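Local coordinates for protein SAM-dependent O-methyltransferase (Thermotoga maritima, PDB 1O54) that probably methylates N1 of adenosine 58 in tRNA with S-adenosyl-L-methionine as methyl donor, working as a homotetramer built from two dimers, at residues Thr167-Asp172 against Gly176-Asp181; Phe241-Pro246 against Arg252-Met257; Gly64-Thr69 against Lys74-Ile79; Thr211-Pro214 against Gln218-Glu221. One frame throughout, in Å; residues are numbered along the deposited sequence. Where two conformers were deposited one is given.

Interaction 1. Residues Thr167-Asp172 against Gly176-Asp181; sequences TIKVRD and GFDEKD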
# COMPACT_ATOMS: atom_id res chain seq x y z
N THR A 167 31.40 19.90 0.37
CA THR A 167 32.67 19.78 1.07
C THR A 167 32.70 18.41 1.73
O THR A 167 32.07 18.19 2.77
CB THR A 167 32.82 20.90 2.11
OG1 THR A 167 32.77 22.18 1.45
CG2 THR A 167 34.16 20.86 2.83
N ILE A 168 33.43 17.48 1.13
CA ILE A 168 33.57 16.13 1.68
C ILE A 168 34.66 16.12 2.73
O ILE A 168 35.82 16.48 2.41
CB ILE A 168 33.90 15.10 0.57
CG1 ILE A 168 32.78 15.07 -0.46
CG2 ILE A 168 34.07 13.72 1.17
CD1 ILE A 168 33.17 14.42 -1.77
N LYS A 169 34.29 15.73 3.96
CA LYS A 169 35.17 15.77 5.11
C LYS A 169 35.41 14.36 5.62
O LYS A 169 34.46 13.67 6.03
CB LYS A 169 34.56 16.68 6.20
CG LYS A 169 34.35 18.10 5.68
CD LYS A 169 33.66 19.04 6.69
CE LYS A 169 34.47 19.26 7.92
NZ LYS A 169 34.14 20.59 8.55
N VAL A 170 36.67 13.90 5.56
CA VAL A 170 36.94 12.55 5.97
C VAL A 170 37.21 12.63 7.45
O VAL A 170 38.34 12.75 7.89
CB VAL A 170 38.12 11.91 5.22
CG1 VAL A 170 38.30 10.48 5.69
CG2 VAL A 170 37.88 11.98 3.72
N ARG A 171 36.11 12.62 8.20
CA ARG A 171 36.12 12.97 9.60
C ARG A 171 35.14 12.08 10.35
O ARG A 171 34.03 11.85 9.88
CB ARG A 171 35.69 14.42 9.77
CG ARG A 171 36.69 15.46 9.30
CD ARG A 171 37.80 15.73 10.29
NE ARG A 171 37.21 16.17 11.55
CZ ARG A 171 36.74 17.40 11.79
NH1 ARG A 171 36.93 18.36 10.91
NH2 ARG A 171 36.16 17.68 12.96
N ASP A 172 35.56 11.63 11.53
CA ASP A 172 34.69 10.85 12.42
C ASP A 172 33.71 11.78 13.16
O ASP A 172 34.13 12.75 13.77
CB ASP A 172 35.55 10.12 13.43
CG ASP A 172 34.82 8.99 14.12
OD1 ASP A 172 33.57 9.05 14.23
OD2 ASP A 172 35.42 8.01 14.58
N GLY A 176 31.65 15.26 17.11
CA GLY A 176 30.75 16.35 16.75
C GLY A 176 31.09 16.97 15.40
O GLY A 176 32.13 16.69 14.81
N PHE A 177 30.17 17.79 14.90
CA PHE A 177 30.35 18.51 13.66
C PHE A 177 31.03 19.85 13.90
O PHE A 177 30.88 20.46 14.98
CB PHE A 177 28.99 18.70 12.99
CG PHE A 177 28.26 17.41 12.78
CD1 PHE A 177 27.25 17.01 13.62
CD2 PHE A 177 28.62 16.56 11.73
CE1 PHE A 177 26.60 15.80 13.43
CE2 PHE A 177 27.99 15.34 11.57
CZ PHE A 177 26.96 14.97 12.40
N ASP A 178 31.78 20.33 12.91
CA ASP A 178 32.43 21.62 13.03
C ASP A 178 31.46 22.79 12.88
O ASP A 178 31.74 23.89 13.41
CB ASP A 178 33.49 21.79 11.95
CG ASP A 178 34.61 20.78 12.06
OD1 ASP A 178 34.89 20.28 13.18
OD2 ASP A 178 35.28 20.45 11.06
N GLU A 179 30.39 22.57 12.14
CA GLU A 179 29.47 23.63 11.75
C GLU A 179 28.40 23.79 12.82
O GLU A 179 27.93 22.79 13.42
CB GLU A 179 28.80 23.31 10.43
CG GLU A 179 29.74 23.16 9.25
CD GLU A 179 30.52 21.84 9.26
OE1 GLU A 179 30.07 20.84 9.87
OE2 GLU A 179 31.58 21.82 8.62
N LYS A 180 27.98 25.04 13.03
CA LYS A 180 26.84 25.37 13.85
C LYS A 180 25.80 26.10 13.03
O LYS A 180 26.07 26.66 11.96
CB LYS A 180 27.25 26.27 15.02
CG LYS A 180 28.23 25.65 15.98
CD LYS A 180 27.61 24.54 16.79
CE LYS A 180 28.47 24.18 18.01
NZ LYS A 180 28.72 22.72 18.20
N ASP A 181 24.60 26.09 13.58
CA ASP A 181 23.49 26.77 13.01
C ASP A 181 23.17 26.34 11.59
O ASP A 181 22.70 27.15 10.80
CB ASP A 181 23.71 28.26 13.09
CG ASP A 181 23.67 28.76 14.52
OD1 ASP A 181 24.55 29.54 14.87
OD2 ASP A 181 22.79 28.40 15.32
O HOH W 1 34.37 15.33 13.70

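Interaction 2. Residues Phe241-Pro246 against Arg252-Met257; sequences FRPYKP and RPVDRM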
# COMPACT_ATOMS: atom_id res chain seq x y z
N PHE A 241 5.69 2.85 -3.63
CA PHE A 241 5.50 3.32 -4.99
C PHE A 241 5.18 2.14 -5.89
O PHE A 241 5.86 1.12 -5.85
CB PHE A 241 6.75 4.03 -5.50
CG PHE A 241 6.86 5.44 -5.07
CD1 PHE A 241 7.00 5.78 -3.74
CD2 PHE A 241 6.81 6.46 -6.00
CE1 PHE A 241 7.14 7.08 -3.33
CE2 PHE A 241 6.94 7.76 -5.63
CZ PHE A 241 7.08 8.10 -4.28
N ARG A 242 4.11 2.28 -6.66
CA ARG A 242 3.64 1.19 -7.49
C ARG A 242 3.58 1.67 -8.93
O ARG A 242 2.87 2.62 -9.22
CB ARG A 242 2.22 0.77 -7.07
CG ARG A 242 1.73 -0.40 -7.84
CD ARG A 242 0.69 -1.27 -7.11
NE ARG A 242 -0.54 -0.52 -6.99
CZ ARG A 242 -1.69 -1.03 -6.58
NH1 ARG A 242 -1.79 -2.31 -6.28
NH2 ARG A 242 -2.75 -0.25 -6.51
N PRO A 243 4.28 1.00 -9.83
CA PRO A 243 4.11 1.30 -11.25
C PRO A 243 3.01 0.50 -11.93
O PRO A 243 2.64 -0.59 -11.45
CB PRO A 243 5.47 0.93 -11.82
CG PRO A 243 5.85 -0.25 -11.05
CD PRO A 243 5.29 -0.06 -9.64
N TYR A 244 2.50 1.00 -13.07
CA TYR A 244 1.47 0.37 -13.85
C TYR A 244 1.99 -0.01 -15.22
O TYR A 244 2.87 0.68 -15.77
CB TYR A 244 0.29 1.35 -14.01
CG TYR A 244 -0.57 1.44 -12.79
CD1 TYR A 244 -0.11 2.03 -11.64
CD2 TYR A 244 -1.90 0.97 -12.78
CE1 TYR A 244 -0.88 2.09 -10.50
CE2 TYR A 244 -2.69 1.06 -11.63
CZ TYR A 244 -2.19 1.63 -10.52
OH TYR A 244 -2.92 1.75 -9.34
N LYS A 245 1.41 -1.05 -15.80
CA LYS A 245 1.69 -1.40 -17.19
C LYS A 245 1.08 -0.30 -18.06
O LYS A 245 -0.13 -0.04 -17.96
CB LYS A 245 1.08 -2.75 -17.49
CG LYS A 245 1.61 -3.85 -16.64
CD LYS A 245 1.14 -5.20 -17.10
CE LYS A 245 2.01 -5.72 -18.26
NZ LYS A 245 3.34 -6.22 -17.74
N PRO A 246 1.88 0.44 -18.83
CA PRO A 246 1.36 1.59 -19.61
C PRO A 246 0.64 1.15 -20.90
O PRO A 246 1.06 1.52 -22.02
CB PRO A 246 2.62 2.40 -19.86
CG PRO A 246 3.69 1.35 -19.98
CD PRO A 246 3.34 0.29 -19.01
N ARG A 252 -3.21 -1.71 -15.54
CA ARG A 252 -3.18 -2.42 -14.27
C ARG A 252 -1.79 -2.30 -13.66
O ARG A 252 -0.83 -1.98 -14.39
CB ARG A 252 -3.49 -3.89 -14.50
CG ARG A 252 -2.49 -4.62 -15.35
CD ARG A 252 -2.84 -6.06 -15.44
NE ARG A 252 -1.79 -6.90 -15.97
CZ ARG A 252 -0.79 -7.43 -15.24
NH1 ARG A 252 -0.63 -7.14 -13.94
NH2 ARG A 252 0.08 -8.24 -15.85
N PRO A 253 -1.66 -2.49 -12.34
CA PRO A 253 -0.34 -2.44 -11.72
C PRO A 253 0.56 -3.54 -12.27
O PRO A 253 0.07 -4.56 -12.74
CB PRO A 253 -0.63 -2.63 -10.22
CG PRO A 253 -2.04 -2.32 -10.05
CD PRO A 253 -2.71 -2.74 -11.33
N VAL A 254 1.87 -3.30 -12.27
CA VAL A 254 2.83 -4.38 -12.60
C VAL A 254 2.63 -5.54 -11.61
O VAL A 254 2.03 -5.35 -10.55
CB VAL A 254 4.26 -3.92 -12.51
CG1 VAL A 254 4.53 -2.83 -13.55
CG2 VAL A 254 4.58 -3.49 -11.07
N ASP A 255 3.12 -6.74 -11.94
CA ASP A 255 2.88 -7.92 -11.08
C ASP A 255 3.60 -7.83 -9.73
O ASP A 255 3.07 -8.27 -8.71
CB ASP A 255 3.36 -9.23 -11.75
CG ASP A 255 2.66 -9.52 -13.05
OD1 ASP A 255 2.63 -10.71 -13.46
OD2 ASP A 255 2.14 -8.63 -13.76
N ARG A 256 4.82 -7.30 -9.75
CA ARG A 256 5.65 -7.22 -8.54
C ARG A 256 6.29 -5.84 -8.34
O ARG A 256 6.62 -5.16 -9.31
CB ARG A 256 6.72 -8.30 -8.61
CG ARG A 256 6.14 -9.72 -8.59
CD ARG A 256 7.14 -10.80 -8.20
NE ARG A 256 7.67 -10.59 -6.85
CZ ARG A 256 7.10 -11.01 -5.73
NH1 ARG A 256 5.94 -11.66 -5.74
NH2 ARG A 256 7.69 -10.75 -4.57
N MET A 257 6.47 -5.44 -7.08
CA MET A 257 6.98 -4.09 -6.74
C MET A 257 7.99 -4.18 -5.61
O MET A 257 8.15 -5.25 -4.99
CB MET A 257 5.83 -3.15 -6.33
CG MET A 257 5.02 -3.65 -5.13
SD MET A 257 3.50 -2.69 -4.80
CE MET A 257 4.11 -1.45 -3.54
O HOH W 2 4.06 -7.15 -14.79

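Interaction 3. Residues Gly64-Thr69 against Lys74-Ile79; sequences GEIIRT and KGYILI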
# COMPACT_ATOMS: atom_id res chain seq x y z
N GLY A 64 17.88 12.41 -28.30
CA GLY A 64 16.59 12.20 -28.89
C GLY A 64 16.69 11.55 -30.25
O GLY A 64 15.68 11.16 -30.80
N GLU A 65 17.89 11.42 -30.78
CA GLU A 65 18.08 10.77 -32.08
C GLU A 65 18.26 9.26 -31.96
O GLU A 65 18.69 8.74 -30.93
CB GLU A 65 19.28 11.38 -32.82
CG GLU A 65 19.11 12.85 -33.16
CD GLU A 65 20.28 13.40 -33.99
OE1 GLU A 65 20.86 12.68 -34.84
OE2 GLU A 65 20.62 14.56 -33.80
N ILE A 66 17.99 8.58 -33.08
CA ILE A 66 18.11 7.13 -33.21
C ILE A 66 19.56 6.69 -33.41
O ILE A 66 20.35 7.32 -34.15
CB ILE A 66 17.24 6.66 -34.40
CG1 ILE A 66 15.77 6.78 -34.02
CG2 ILE A 66 17.61 5.24 -34.82
CD1 ILE A 66 14.79 6.69 -35.17
N ILE A 67 19.88 5.56 -32.79
CA ILE A 67 21.11 4.84 -33.05
C ILE A 67 20.70 3.37 -33.27
O ILE A 67 19.86 2.85 -32.55
CB ILE A 67 22.11 5.02 -31.86
CG1 ILE A 67 23.45 4.30 -32.11
CG2 ILE A 67 21.54 4.52 -30.56
CD1 ILE A 67 24.29 4.93 -33.16
N ARG A 68 21.28 2.75 -34.29
CA ARG A 68 21.03 1.35 -34.61
C ARG A 68 22.24 0.49 -34.23
O ARG A 68 23.40 0.91 -34.39
CB ARG A 68 20.81 1.18 -36.11
CG ARG A 68 19.56 1.86 -36.66
CD ARG A 68 18.40 0.91 -36.86
NE ARG A 68 17.18 1.62 -37.24
CZ ARG A 68 15.96 1.09 -37.18
NH1 ARG A 68 15.79 -0.17 -36.77
NH2 ARG A 68 14.91 1.82 -37.52
N THR A 69 21.97 -0.71 -33.75
CA THR A 69 23.03 -1.67 -33.48
C THR A 69 23.37 -2.33 -34.81
O THR A 69 22.63 -2.19 -35.78
CB THR A 69 22.60 -2.77 -32.51
OG1 THR A 69 21.63 -3.62 -33.13
CG2 THR A 69 21.89 -2.17 -31.27
N LYS A 74 16.72 -0.80 -32.99
CA LYS A 74 16.59 0.65 -32.87
C LYS A 74 16.68 1.08 -31.40
O LYS A 74 15.89 0.62 -30.55
CB LYS A 74 15.24 1.11 -33.45
CG LYS A 74 15.05 2.63 -33.52
CD LYS A 74 13.64 3.03 -34.01
CE LYS A 74 12.60 2.80 -32.93
NZ LYS A 74 11.24 3.20 -33.34
N GLY A 75 17.62 1.97 -31.11
CA GLY A 75 17.68 2.61 -29.81
C GLY A 75 17.69 4.12 -29.94
O GLY A 75 17.77 4.65 -31.04
N TYR A 76 17.61 4.79 -28.81
CA TYR A 76 17.64 6.25 -28.76
C TYR A 76 18.74 6.75 -27.83
O TYR A 76 18.98 6.18 -26.77
CB TYR A 76 16.29 6.74 -28.26
CG TYR A 76 15.22 6.56 -29.28
CD1 TYR A 76 14.39 5.44 -29.26
CD2 TYR A 76 15.01 7.52 -30.26
CE1 TYR A 76 13.38 5.30 -30.20
CE2 TYR A 76 14.02 7.38 -31.21
CZ TYR A 76 13.21 6.26 -31.18
OH TYR A 76 12.21 6.13 -32.12
N ILE A 77 19.37 7.86 -28.20
CA ILE A 77 20.43 8.49 -27.39
C ILE A 77 19.78 9.49 -26.47
O ILE A 77 19.00 10.36 -26.92
CB ILE A 77 21.42 9.25 -28.32
CG1 ILE A 77 22.09 8.29 -29.32
CG2 ILE A 77 22.48 9.99 -27.51
CD1 ILE A 77 22.58 8.99 -30.60
N LEU A 78 20.08 9.36 -25.17
CA LEU A 78 19.51 10.21 -24.13
C LEU A 78 20.63 10.72 -23.22
O LEU A 78 21.71 10.12 -23.16
CB LEU A 78 18.46 9.45 -23.30
CG LEU A 78 17.30 8.82 -24.09
CD1 LEU A 78 16.42 8.00 -23.20
CD2 LEU A 78 16.44 9.88 -24.83
N ILE A 79 20.33 11.81 -22.54
CA ILE A 79 21.21 12.35 -21.53
C ILE A 79 20.67 11.73 -20.23
O ILE A 79 19.51 11.90 -19.90
CB ILE A 79 21.12 13.88 -21.44
CG1 ILE A 79 21.56 14.55 -22.76
CG2 ILE A 79 22.01 14.37 -20.29
CD1 ILE A 79 22.91 14.17 -23.24

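Interaction 4. Residues Thr211-Pro214 against Gln218-Glu221; sequences TVCP and QVQE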
# COMPACT_ATOMS: atom_id res chain seq x y z
N THR A 211 16.44 11.20 9.34
CA THR A 211 17.28 10.00 9.27
C THR A 211 16.44 8.86 8.64
O THR A 211 15.21 8.97 8.49
CB THR A 211 17.84 9.66 10.66
OG1 THR A 211 18.85 8.60 10.57
CG2 THR A 211 16.80 9.09 11.60
N VAL A 212 17.12 7.81 8.21
CA VAL A 212 16.46 6.65 7.65
C VAL A 212 16.88 5.43 8.45
O VAL A 212 18.04 5.34 8.90
CB VAL A 212 16.81 6.45 6.19
CG1 VAL A 212 16.14 7.53 5.33
CG2 VAL A 212 18.36 6.42 5.96
N CYS A 213 15.93 4.52 8.68
CA CYS A 213 16.15 3.30 9.43
C CYS A 213 15.57 2.14 8.62
O CYS A 213 14.45 2.22 8.14
CB CYS A 213 15.44 3.35 10.80
SG CYS A 213 16.13 4.53 11.96
N PRO A 214 16.31 1.06 8.44
CA PRO A 214 15.80 -0.09 7.73
C PRO A 214 14.81 -0.96 8.48
O PRO A 214 14.05 -1.66 7.82
CB PRO A 214 17.07 -0.91 7.43
CG PRO A 214 18.00 -0.57 8.44
CD PRO A 214 17.74 0.90 8.77
N GLN A 218 15.09 -0.27 14.90
CA GLN A 218 15.90 0.93 14.79
C GLN A 218 15.05 2.19 14.90
O GLN A 218 15.49 3.16 15.52
CB GLN A 218 16.65 0.95 13.47
CG GLN A 218 17.85 0.05 13.41
CD GLN A 218 18.30 -0.16 12.00
OE1 GLN A 218 17.51 -0.61 11.19
NE2 GLN A 218 19.55 0.19 11.69
N VAL A 219 13.86 2.20 14.30
CA VAL A 219 12.95 3.32 14.47
C VAL A 219 12.63 3.56 15.94
O VAL A 219 12.71 4.68 16.42
CB VAL A 219 11.62 3.16 13.66
CG1 VAL A 219 10.67 4.32 13.98
CG2 VAL A 219 11.90 3.07 12.15
N GLN A 220 12.29 2.49 16.65
CA GLN A 220 11.96 2.59 18.06
C GLN A 220 13.10 3.22 18.87
O GLN A 220 12.86 4.13 19.69
CB GLN A 220 11.61 1.21 18.59
CG GLN A 220 10.36 0.61 17.94
CD GLN A 220 10.31 -0.92 17.96
OE1 GLN A 220 11.08 -1.59 18.67
NE2 GLN A 220 9.41 -1.46 17.19
N GLU A 221 14.33 2.73 18.67
CA GLU A 221 15.47 3.22 19.41
C GLU A 221 15.76 4.70 19.07
O GLU A 221 16.08 5.51 19.95
CB GLU A 221 16.69 2.32 19.15
CG GLU A 221 17.89 2.61 20.04
CD GLU A 221 17.64 2.40 21.53
OE1 GLU A 221 16.95 1.46 21.90
OE2 GLU A 221 18.17 3.21 22.34

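Interaction 1. Residues Thr167-Asp172 against Gly176-Asp181
D178 takes two cations from the facing segment at once, R171 end-on and K169 from its other side, in a salt-bridge network that closes the loop between parallel strands 166-169 and 182-187 of the Rossmann-like methyltransferase sheet. R171 gives one nitrogen to each carboxylate oxygen: NH1 lies 2.7 Å from D178 OD2, on the syn lone pair, and NH2 lies 2.9 Å from D178 OD1, within the guanidinium plane. The two planes are 35° apart, and the NH2 bond is the straighter of the pair, 168° at the hydrogen. Bends at chi2 (-81°) and chi3 fold the arginine chain so that its end turns to the carboxylate. K169 NZ meets D178 OD2 at 2.8 Å on the anti side, which leaves the syn side to the arginine, and reaches E179 OE2 at 2.8 Å as well. A long, flexible lysine suits this place between two acids, and the shared positive charge would probably keep both carboxylates ionised. Further out, Y143 OH of strand 139-143 bonds E179 OE1 and the backbone N of D178, and so helps to position both acids. D172, a predicted S-adenosyl-L-methionine ligand, follows directly on R171. Between the segments, a water donates to D172 O at 2.6 Å and to G176 O at 2.8 Å, and weakly accepts from R171 NH2.

Interaction 2. Residues Phe241-Pro246 against Arg252-Met257
Two backbone bonds join the segments: V254 N to P243 O at 2.9 Å and nearly straight (172°), and K245 N to R252 O at 2.8 Å. K245 lies alongside R252 and lays its CD over one face of the guanidinium, 3.5 Å from CZ, while its NZ shares a water with D255 N. D255 holds that guanidinium in a salt bridge within the segment, both terminal nitrogens of R252 converging on D255 OD2, and probably eases the repulsion between the two cations. These are neighbouring strands of the antiparallel hairpin 234-245/252-258, the second broken around V254 and D255. P253, in the non-hydrogen-bonded pair with Y244, needs no N-H toward that strand. R242 CG is anti to the backbone N (chi1 -177°) and the chain bends at chi3, bringing the guanidinium to P253. Two flat groups meet P253 from directions about a right angle apart: its CG sits over the centre of the R242 guanidinium and makes an off-centre CH-pi contact with the Y244 ring. P243 CG presses tightly on V254 CG2 at 3.5 Å. R242 turns its polar end to A259 O and E238 of the third subunit and E238 of the second; Y244 OH bonds E238 of the second.

Interaction 3. Residues Gly64-Thr69 against Lys74-Ile79
I66 CG1 and Y76 CG both lie anti to their own carbonyl carbon (chi1 -71° in I66), which lays the two chains side by side, pointing the same way from one face of a beta hairpin formed by antiparallel strands 66-68 and 74-78. I66 CG1 rests 3.4 Å from Y76 CE2, a close apolar contact in which the ring is met obliquely; beta-branched isoleucine suits a strand. K74 differs: its CG is anti to the backbone N (chi1 -173°), and its aliphatic stem runs past I66 CG2 and alongside the R68 guanidinium. There K74 CB packs over one face of that group, 3.6 Å from R68 NH1. The like-charged ends stay apart and find acids of the second subunit: E274 and E275 for R68, E274 for K74, whose NZ also bonds R273 O there. I67 lies on the other face, and its CG2 meets I77 CG1 at 4.0 Å; I67 also packs on I53 of strand 51-54 and I77 on L28 of strand 25-30. G75, paired with I67, brings no side chain to this face. G64 adopts a positive phi, which suits glycine, as the chain enters the hairpin. The backbone ladder includes I67 N to G75 O at 2.9 Å and G75 N to I67 O at 2.8 Å, and beyond the strand G64 N bonds I77 O at 2.7 Å, almost straight at 176°.

Interaction 4. Residues Thr211-Pro214 against Gln218-Glu221
C213 and Q218 bring their CA atoms to 5.9 Å where strand 207-213 ends and the chain turns into helix 216-228, a strand-turn-helix step of the Rossmann-like domain. The C213 side chain points at the helix, and its CB touches both Q218 CB and V219 CG2, each at 3.8 Å. A small cysteine suits this place, where it probably helps helix and strand to approach closely. SG, lying beside the backbone N of its own residue (chi1 -68°), comes within 3.9 Å of Q218 O. Beyond CG the Q218 chain is extended and crosses P214 at about a right angle, but how its amide meets the proline ring is uncertain in detail, because Q218 was modelled in two conformers. In the one described, Q218 OE1 is bonded to T215 OG1 in the turn and NE2 weakly to P190 O. The amide may thus weakly bridge the turn and the loop after strand 182-187, close to D188, a predicted S-adenosyl-L-methionine ligand. V219 extends the apolar layer onto Y263 and I265 of strand 263-269, the antiparallel neighbour of strand 207-213, and meets L251 of the second subunit, while C213 also packs on T222 one turn further along the helix.

In the fold
From the N terminus, interaction 3 comes first, closing a short hairpin in the N-terminal antiparallel sheet. The chain then enters the large mixed sheet, where interaction 1 closes the loop joining strands 166-169 and 182-187. Interaction 4 follows at the turn from strand 207-213 into helix 216-228, its centre about 22 Å from that of interaction 1. Last, interaction 2 joins the long strand 234-245 to strand 252-258 in an arm that reaches other subunits. All four are in series; none nests within or crosses another. Interactions 1, 2 and 4 share the mixed sheet, whereas interactions 2, 3 and 4 all touch the second subunit.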